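Local structure of amine oxidase (Emericella nidulans, 3PGB) at residues 349-354 and 370-375; 540-545 and 599-604. The protein probably oxidises primary amines as a copper amine oxidase, a dimeric enzyme that carries a copper ion and a topaquinone cofactor in each subunit. One frame throughout, in Å; residues are numbered along the deposited sequence.

Contact 1: 349-354 and 370-375; sequences WMDFSF and KYKGQR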
ATOM      1  N   TRP A 349      20.303   3.435  12.943  1.00 13.04           N
ATOM      2  CA  TRP A 349      19.779   2.080  12.841  1.00 12.87           C
ATOM      3  C   TRP A 349      20.445   1.394  11.649  1.00 12.84           C
ATOM      4  O   TRP A 349      20.264   1.806  10.507  1.00 12.26           O
ATOM      5  CB  TRP A 349      18.250   2.097  12.685  1.00 12.88           C
ATOM      6  CG  TRP A 349      17.641   0.749  12.351  1.00 12.60           C
ATOM      7  CD1 TRP A 349      17.379  -0.268  13.216  1.00 12.66           C
ATOM      8  CD2 TRP A 349      17.224   0.289  11.058  1.00 12.45           C
ATOM      9  NE1 TRP A 349      16.825  -1.334  12.546  1.00 12.76           N
ATOM     10  CE2 TRP A 349      16.719  -1.015  11.219  1.00 12.24           C
ATOM     11  CE3 TRP A 349      17.226   0.858   9.779  1.00 12.52           C
ATOM     12  CZ2 TRP A 349      16.227  -1.764  10.152  1.00 12.91           C
ATOM     13  CZ3 TRP A 349      16.737   0.112   8.718  1.00 12.77           C
ATOM     14  CH2 TRP A 349      16.241  -1.184   8.912  1.00 12.79           C
ATOM     15  N   MET A 350      21.233   0.360  11.933  1.00 13.31           N
ATOM     16  CA  MET A 350      21.904  -0.418  10.896  1.00 13.39           C
ATOM     17  C   MET A 350      22.726   0.535  10.015  1.00 13.17           C
ATOM     18  O   MET A 350      23.634   1.197  10.515  1.00 13.38           O
ATOM     19  CB  MET A 350      20.862  -1.221  10.098  1.00 13.67           C
ATOM     20  CG  MET A 350      19.964  -2.090  10.968  1.00 14.04           C
ATOM     21  SD  MET A 350      20.848  -3.510  11.633  1.00 15.90           S
ATOM     22  CE  MET A 350      19.883  -3.848  13.109  1.00 16.02           C
ATOM     23  N   ASP A 351      22.391   0.635   8.729  1.00 12.90           N
ATOM     24  CA  ASP A 351      23.101   1.514   7.799  1.00 12.69           C
ATOM     25  C   ASP A 351      22.555   2.943   7.733  1.00 12.27           C
ATOM     26  O   ASP A 351      23.100   3.762   6.993  1.00 12.20           O
ATOM     27  CB  ASP A 351      23.054   0.916   6.393  1.00 13.01           C
ATOM     28  CG  ASP A 351      23.830  -0.379   6.278  1.00 13.21           C
ATOM     29  OD1 ASP A 351      23.783  -0.993   5.202  1.00 14.25           O
ATOM     30  OD2 ASP A 351      24.495  -0.779   7.249  1.00 14.79           O
ATOM     31  N   PHE A 352      21.499   3.238   8.493  1.00 11.80           N
ATOM     32  CA  PHE A 352      20.823   4.538   8.444  1.00 11.51           C
ATOM     33  C   PHE A 352      21.166   5.409   9.644  1.00 11.31           C
ATOM     34  O   PHE A 352      21.435   4.908  10.739  1.00 11.03           O
ATOM     35  CB  PHE A 352      19.302   4.353   8.435  1.00 11.72           C
ATOM     36  CG  PHE A 352      18.739   3.922   7.114  1.00 11.62           C
ATOM     37  CD1 PHE A 352      18.437   4.858   6.136  1.00 11.85           C
ATOM     38  CD2 PHE A 352      18.487   2.588   6.856  1.00 11.65           C
ATOM     39  CE1 PHE A 352      17.907   4.470   4.916  1.00 11.44           C
ATOM     40  CE2 PHE A 352      17.958   2.196   5.641  1.00 11.78           C
ATOM     41  CZ  PHE A 352      17.667   3.142   4.671  1.00 11.66           C
ATOM     42  N   SER A 353      21.132   6.721   9.436  1.00 11.20           N
ATOM     43  CA  SER A 353      21.218   7.683  10.536  1.00 11.13           C
ATOM     44  C   SER A 353      20.467   8.942  10.159  1.00 11.12           C
ATOM     45  O   SER A 353      20.318   9.242   8.970  1.00 11.32           O
ATOM     46  CB  SER A 353      22.675   8.023  10.868  1.00 11.13           C
ATOM     47  OG  SER A 353      23.293   8.746   9.817  1.00 10.82           O
ATOM     48  N   PHE A 354      19.995   9.677  11.165  1.00 10.94           N
ATOM     49  CA  PHE A 354      19.309  10.942  10.925  1.00 10.91           C
ATOM     50  C   PHE A 354      19.144  11.738  12.211  1.00 11.09           C
ATOM     51  O   PHE A 354      19.267  11.188  13.307  1.00 11.12           O
ATOM     52  CB  PHE A 354      17.937  10.698  10.288  1.00 10.94           C
ATOM     53  CG  PHE A 354      17.020   9.840  11.116  1.00 10.75           C
ATOM     54  CD1 PHE A 354      16.969   8.476  10.923  1.00 10.63           C
ATOM     55  CD2 PHE A 354      16.206  10.406  12.088  1.00 11.19           C
ATOM     56  CE1 PHE A 354      16.125   7.683  11.680  1.00 11.62           C
ATOM     57  CE2 PHE A 354      15.358   9.619  12.857  1.00 11.82           C
ATOM     58  CZ  PHE A 354      15.313   8.255  12.647  1.00 11.84           C
ATOM     59  N   LYS A 370      21.227   9.895   6.333  1.00 16.31           N
ATOM     60  CA  LYS A 370      22.344   9.266   5.609  1.00 16.95           C
ATOM     61  C   LYS A 370      22.134   7.760   5.459  1.00 17.00           C
ATOM     62  O   LYS A 370      21.446   7.147   6.265  1.00 17.16           O
ATOM     63  CB  LYS A 370      23.686   9.532   6.315  1.00 17.15           C
ATOM     64  CG  LYS A 370      23.997  11.021   6.562  1.00 18.12           C
ATOM     65  CD  LYS A 370      25.310  11.255   7.316  1.00 18.75           C
ATOM     66  CE  LYS A 370      26.520  10.928   6.451  1.00 20.13           C
ATOM     67  NZ  LYS A 370      27.831  11.118   7.149  1.00 20.60           N
ATOM     68  N   TYR A 371      22.725   7.183   4.413  1.00 17.16           N
ATOM     69  CA  TYR A 371      22.699   5.739   4.180  1.00 17.16           C
ATOM     70  C   TYR A 371      24.103   5.265   3.806  1.00 17.40           C
ATOM     71  O   TYR A 371      24.719   5.817   2.891  1.00 17.35           O
ATOM     72  CB  TYR A 371      21.723   5.395   3.058  1.00 17.25           C
ATOM     73  CG  TYR A 371      21.529   3.904   2.856  1.00 16.95           C
ATOM     74  CD1 TYR A 371      22.044   3.253   1.737  1.00 16.77           C
ATOM     75  CD2 TYR A 371      20.853   3.144   3.798  1.00 16.56           C
ATOM     76  CE1 TYR A 371      21.871   1.884   1.558  1.00 16.19           C
ATOM     77  CE2 TYR A 371      20.674   1.779   3.624  1.00 16.14           C
ATOM     78  CZ  TYR A 371      21.184   1.159   2.505  1.00 15.61           C
ATOM     79  OH  TYR A 371      21.004  -0.189   2.349  1.00 15.35           O
ATOM     80  N   LYS A 372      24.594   4.243   4.506  1.00 17.50           N
ATOM     81  CA  LYS A 372      25.970   3.753   4.349  1.00 17.88           C
ATOM     82  C   LYS A 372      26.984   4.901   4.377  1.00 18.06           C
ATOM     83  O   LYS A 372      27.880   4.996   3.527  1.00 18.06           O
ATOM     84  CB  LYS A 372      26.114   2.914   3.074  1.00 17.97           C
ATOM     85  CG  LYS A 372      25.232   1.672   3.062  1.00 18.70           C
ATOM     86  CD  LYS A 372      25.441   0.831   1.805  1.00 19.51           C
ATOM     87  CE  LYS A 372      24.900  -0.587   1.996  1.00 20.33           C
ATOM     88  NZ  LYS A 372      25.781  -1.445   2.868  1.00 20.18           N
ATOM     89  N   GLY A 373      26.812   5.785   5.358  1.00 18.32           N
ATOM     90  CA  GLY A 373      27.725   6.908   5.570  1.00 18.45           C
ATOM     91  C   GLY A 373      27.591   8.066   4.595  1.00 18.31           C
ATOM     92  O   GLY A 373      28.343   9.035   4.687  1.00 18.80           O
ATOM     93  N   GLN A 374      26.628   7.984   3.683  1.00 18.00           N
ATOM     94  CA  GLN A 374      26.451   8.982   2.628  1.00 17.92           C
ATOM     95  C   GLN A 374      25.042   9.592   2.707  1.00 17.21           C
ATOM     96  O   GLN A 374      24.057   8.877   2.877  1.00 17.22           O
ATOM     97  CB  GLN A 374      26.692   8.320   1.266  1.00 18.14           C
ATOM     98  CG  GLN A 374      26.432   9.197   0.051  1.00 19.85           C
ATOM     99  CD  GLN A 374      27.308  10.438   0.034  1.00 21.81           C
ATOM    100  OE1 GLN A 374      28.536  10.344   0.136  1.00 21.68           O
ATOM    101  NE2 GLN A 374      26.678  11.610  -0.088  1.00 22.67           N
ATOM    102  N   ARG A 375      24.955  10.913   2.593  1.00 16.52           N
ATOM    103  CA  ARG A 375      23.674  11.609   2.676  1.00 15.92           C
ATOM    104  C   ARG A 375      22.814  11.307   1.445  1.00 15.38           C
ATOM    105  O   ARG A 375      23.317  11.298   0.322  1.00 15.01           O
ATOM    106  CB  ARG A 375      23.883  13.125   2.801  1.00 15.77           C
ATOM    107  CG  ARG A 375      22.574  13.904   2.937  1.00 16.13           C
ATOM    108  CD  ARG A 375      22.784  15.395   3.167  1.00 17.04           C
ATOM    109  NE  ARG A 375      23.661  15.649   4.314  1.00 17.46           N
ATOM    110  CZ  ARG A 375      24.853  16.248   4.267  1.00 16.75           C
ATOM    111  NH1 ARG A 375      25.358  16.711   3.129  1.00 15.84           N
ATOM    112  NH2 ARG A 375      25.546  16.396   5.386  1.00 17.55           N
TER
HETATM  113  O   HOH W   1      24.616   5.866   7.138  1.00 13.03           O

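Contact 2: 540-545 and 599-604; sequences ADFDIL and LHVVNQ. With CA (calcium ion), chain F.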
ATOM      1  N   ALA A 540      11.041  16.867   0.373  1.00 14.91           N
ATOM      2  CA  ALA A 540      12.073  15.843   0.255  1.00 14.95           C
ATOM      3  C   ALA A 540      13.295  16.430  -0.458  1.00 15.08           C
ATOM      4  O   ALA A 540      13.371  16.430  -1.683  1.00 15.09           O
ATOM      5  CB  ALA A 540      11.532  14.635  -0.501  1.00 14.89           C
ATOM      6  N   ASP A 541      14.246  16.940   0.319  1.00 15.21           N
ATOM      7  CA  ASP A 541      15.451  17.546  -0.239  1.00 15.13           C
ATOM      8  C   ASP A 541      16.518  16.485  -0.477  1.00 15.09           C
ATOM      9  O   ASP A 541      17.502  16.407   0.264  1.00 15.13           O
ATOM     10  CB  ASP A 541      15.979  18.646   0.694  1.00 15.16           C
ATOM     11  CG  ASP A 541      17.122  19.443   0.082  1.00 15.25           C
ATOM     12  OD1 ASP A 541      17.473  19.217  -1.094  1.00 15.17           O
ATOM     13  OD2 ASP A 541      17.683  20.301   0.790  1.00 16.21           O
ATOM     14  N   PHE A 542      16.328  15.675  -1.514  1.00 14.93           N
ATOM     15  CA  PHE A 542      17.327  14.674  -1.886  1.00 14.93           C
ATOM     16  C   PHE A 542      18.608  15.362  -2.330  1.00 14.98           C
ATOM     17  O   PHE A 542      18.560  16.255  -3.172  1.00 15.33           O
ATOM     18  CB  PHE A 542      16.839  13.799  -3.046  1.00 15.06           C
ATOM     19  CG  PHE A 542      15.653  12.954  -2.713  1.00 14.35           C
ATOM     20  CD1 PHE A 542      15.819  11.686  -2.189  1.00 14.18           C
ATOM     21  CD2 PHE A 542      14.377  13.426  -2.928  1.00 14.08           C
ATOM     22  CE1 PHE A 542      14.729  10.910  -1.879  1.00 14.18           C
ATOM     23  CE2 PHE A 542      13.289  12.659  -2.625  1.00 14.50           C
ATOM     24  CZ  PHE A 542      13.464  11.398  -2.094  1.00 14.44           C
ATOM     25  N   ASP A 543      19.744  14.955  -1.771  1.00 14.96           N
ATOM     26  CA  ASP A 543      21.053  15.372  -2.269  1.00 14.98           C
ATOM     27  C   ASP A 543      21.833  14.116  -2.632  1.00 15.19           C
ATOM     28  O   ASP A 543      22.764  13.717  -1.921  1.00 15.68           O
ATOM     29  CB  ASP A 543      21.812  16.187  -1.218  1.00 14.96           C
ATOM     30  CG  ASP A 543      21.220  17.574  -0.997  1.00 15.43           C
ATOM     31  OD1 ASP A 543      20.369  18.032  -1.795  1.00 16.01           O
ATOM     32  OD2 ASP A 543      21.622  18.221  -0.011  1.00 15.67           O
ATOM     33  N   ILE A 544      21.457  13.495  -3.746  1.00 15.10           N
ATOM     34  CA  ILE A 544      22.001  12.184  -4.096  1.00 15.07           C
ATOM     35  C   ILE A 544      23.477  12.303  -4.474  1.00 15.10           C
ATOM     36  O   ILE A 544      23.825  12.904  -5.495  1.00 14.86           O
ATOM     37  CB  ILE A 544      21.211  11.506  -5.249  1.00 15.06           C
ATOM     38  CG1 ILE A 544      19.714  11.411  -4.915  1.00 14.82           C
ATOM     39  CG2 ILE A 544      21.771  10.118  -5.534  1.00 14.56           C
ATOM     40  CD1 ILE A 544      19.403  10.727  -3.601  1.00 14.89           C
ATOM     41  N   LEU A 545      24.336  11.727  -3.635  1.00 15.15           N
ATOM     42  CA  LEU A 545      25.784  11.769  -3.839  1.00 15.12           C
ATOM     43  C   LEU A 545      26.257  13.212  -4.073  1.00 15.42           C
ATOM     44  O   LEU A 545      27.103  13.469  -4.929  1.00 15.63           O
ATOM     45  CB  LEU A 545      26.188  10.849  -5.002  1.00 14.94           C
ATOM     46  CG  LEU A 545      25.855   9.358  -4.832  1.00 14.41           C
ATOM     47  CD1 LEU A 545      25.972   8.576  -6.148  1.00 12.92           C
ATOM     48  CD2 LEU A 545      26.733   8.725  -3.749  1.00 13.75           C
ATOM     49  N   LEU A 599       9.585   7.815 -11.539  1.00 18.34           N
ATOM     50  CA  LEU A 599      10.245   9.087 -11.271  1.00 18.17           C
ATOM     51  C   LEU A 599      11.488   8.854 -10.420  1.00 17.99           C
ATOM     52  O   LEU A 599      11.396   8.288  -9.334  1.00 18.06           O
ATOM     53  CB  LEU A 599       9.278  10.018 -10.555  1.00 18.17           C
ATOM     54  CG  LEU A 599       9.774  11.440 -10.336  1.00 18.47           C
ATOM     55  CD1 LEU A 599       8.656  12.453 -10.591  1.00 19.32           C
ATOM     56  CD2 LEU A 599      10.338  11.570  -8.941  1.00 19.13           C
ATOM     57  N   HIS A 600      12.646   9.277 -10.931  1.00 17.75           N
ATOM     58  CA  HIS A 600      13.935   9.033 -10.286  1.00 17.56           C
ATOM     59  C   HIS A 600      14.639  10.343  -9.954  1.00 17.66           C
ATOM     60  O   HIS A 600      14.641  11.263 -10.761  1.00 17.79           O
ATOM     61  CB  HIS A 600      14.863   8.234 -11.208  1.00 17.45           C
ATOM     62  CG  HIS A 600      14.305   6.925 -11.669  1.00 16.81           C
ATOM     63  ND1 HIS A 600      14.878   6.204 -12.690  1.00 16.84           N
ATOM     64  CD2 HIS A 600      13.236   6.205 -11.254  1.00 17.66           C
ATOM     65  CE1 HIS A 600      14.192   5.091 -12.881  1.00 17.30           C
ATOM     66  NE2 HIS A 600      13.187   5.069 -12.026  1.00 17.42           N
ATOM     67  N   VAL A 601      15.254  10.419  -8.778  1.00 17.76           N
ATOM     68  CA  VAL A 601      16.095  11.555  -8.426  1.00 17.79           C
ATOM     69  C   VAL A 601      17.523  11.062  -8.531  1.00 17.77           C
ATOM     70  O   VAL A 601      17.949  10.251  -7.717  1.00 18.01           O
ATOM     71  CB  VAL A 601      15.812  12.083  -6.995  1.00 17.75           C
ATOM     72  CG1 VAL A 601      16.689  13.288  -6.693  1.00 17.60           C
ATOM     73  CG2 VAL A 601      14.358  12.451  -6.846  1.00 17.72           C
ATOM     74  N   VAL A 602      18.249  11.532  -9.544  1.00 17.84           N
ATOM     75  CA  VAL A 602      19.564  10.973  -9.879  1.00 18.00           C
ATOM     76  C   VAL A 602      20.669  12.025  -9.899  1.00 18.28           C
ATOM     77  O   VAL A 602      20.402  13.226  -9.884  1.00 18.48           O
ATOM     78  CB  VAL A 602      19.553  10.276 -11.263  1.00 17.86           C
ATOM     79  CG1 VAL A 602      18.381   9.323 -11.380  1.00 17.55           C
ATOM     80  CG2 VAL A 602      19.520  11.300 -12.379  1.00 17.61           C
ATOM     81  N   ASN A 603      21.912  11.558  -9.932  1.00 18.57           N
ATOM     82  CA  ASN A 603      23.063  12.428 -10.129  1.00 18.88           C
ATOM     83  C   ASN A 603      23.793  11.990 -11.388  1.00 19.45           C
ATOM     84  O   ASN A 603      24.473  10.961 -11.398  1.00 19.44           O
ATOM     85  CB  ASN A 603      23.999  12.388  -8.922  1.00 18.75           C
ATOM     86  CG  ASN A 603      25.151  13.369  -9.044  1.00 18.16           C
ATOM     87  OD1 ASN A 603      25.538  13.757 -10.143  1.00 17.81           O
ATOM     88  ND2 ASN A 603      25.709  13.768  -7.910  1.00 17.71           N
ATOM     89  N   GLN A 604      23.640  12.779 -12.450  1.00 20.06           N
ATOM     90  CA  GLN A 604      24.224  12.449 -13.744  1.00 20.63           C
ATOM     91  C   GLN A 604      25.745  12.477 -13.739  1.00 20.98           C
ATOM     92  O   GLN A 604      26.368  11.860 -14.585  1.00 21.23           O
ATOM     93  CB  GLN A 604      23.714  13.403 -14.818  1.00 20.77           C
ATOM     94  CG  GLN A 604      22.233  13.308 -15.102  1.00 20.57           C
ATOM     95  CD  GLN A 604      21.829  14.212 -16.246  1.00 21.14           C
ATOM     96  OE1 GLN A 604      22.028  13.875 -17.415  1.00 21.82           O
ATOM     97  NE2 GLN A 604      21.267  15.377 -15.917  1.00 20.65           N
TER
HETATM   98 CA    CA F 903      18.633  18.705  -3.095  1.00 15.97          CA
HETATM   99  O   HOH W   2      19.411  17.724  -5.286  1.00  6.14           O

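Contact 1: 349-354 and 370-375
Y371 lays one side of its ring over a face of the F352 ring. Its CD2 is 3.3 Å above the F352 plane, offset toward the rim. The two planes meet obliquely, at 51°. In the plane of the Y371 ring, F352 CD2 lies at the edge. One face of Y371 also carries CG of K372. The torsions set this pair up: CG of Y371 is anti to its backbone N (chi1 -174°), whereas CG of F352 lies beside its own backbone N. F492 meets the F352 ring as well.

The backbones form an antiparallel hairpin. F352 and Y371 are a non-hydrogen-bonded pair; S353 and K370 are a hydrogen-bonded one. K370 N gives a bond of 2.9 Å to S353 O, and S353 N a longer one of 3.2 Å to K370 O. On the other side of the sheet from the two rings, S353 OG touches K370 CB at 3.6 Å.

D351 O accepts from K372 N at 2.9 Å. It also takes a hydrogen bond from a water, at 2.6 Å, and that water accepts from G373 N. Two partners therefore grip this oxygen beside the type I' turn Y371-Q374. D351 and K372 run side by side, and NZ meets OD1 at 3.1 Å from above the carboxylate plane in a salt bridge. The stronger partner of NZ is E732, which also forms a salt bridge with it. The E732 carboxylate lies close to that of D351, so the lysine charge probably offsets the repulsion between the two acids.

Contact 2: 540-545 and 599-604
V601 turns CG1 anti to its backbone N (chi1 -179°), which carries this methyl to F542 and I544. F542 has CG beside its own backbone N (chi1 -65°), and the two side chains cross at about a right angle. V601 CG1 meets F542 CB at 3.7 Å, while CG2 sits over one face of the phenyl ring. I544 CG1 packs against the same valine, 4.0 Å from its CG1 and 3.5 Å from its carbonyl O. I618 of the strand 613-619 touches both F542 and V601.

N603 ND2 donates to I544 O at 3.2 Å, with an N-H...O angle of 157°. The donor lies in the carbonyl plane, and the acceptor is close to the plane of the N603 amide. At the other end of that amide, OD1 accepts from Q685 and from the backbone of D605, so both ends of the group are held.

The same run of chain binds calcium, and F542 does both: its side chain packs on V601 and its carbonyl O meets the ion. D541 OD1, F542 O and D543 OD1 lie 2.4, 2.5 and 2.3 Å from the ion, and a water, D687 and L688 complete the site. K114 bridges the outer carboxylate oxygens of both aspartates. An Asp-Phe-Asp run giving three oxygens to one calcium, at a strand end of the catalytic beta-sandwich domain, fits the calcium site known in copper amine oxidases.

Contact 1 and contact 2 lie in series along the chain, with centres about 16 Å apart. Strand 374-389 links them: it leaves the hairpin turn of contact 1 and runs antiparallel beside strand 532-542, which leads into 540-545. They touch directly where Q374 CG meets L545 CD2 at 3.8 Å. Y724 packs on Q374 as well as on I544 and L545. The calcium ion belongs to contact 2, and the side chain of K370 in contact 1 is about 13 Å from it. The copper ligands H532 and H534 sit earlier on strand 532-542, so this strand joins the copper site to the calcium site.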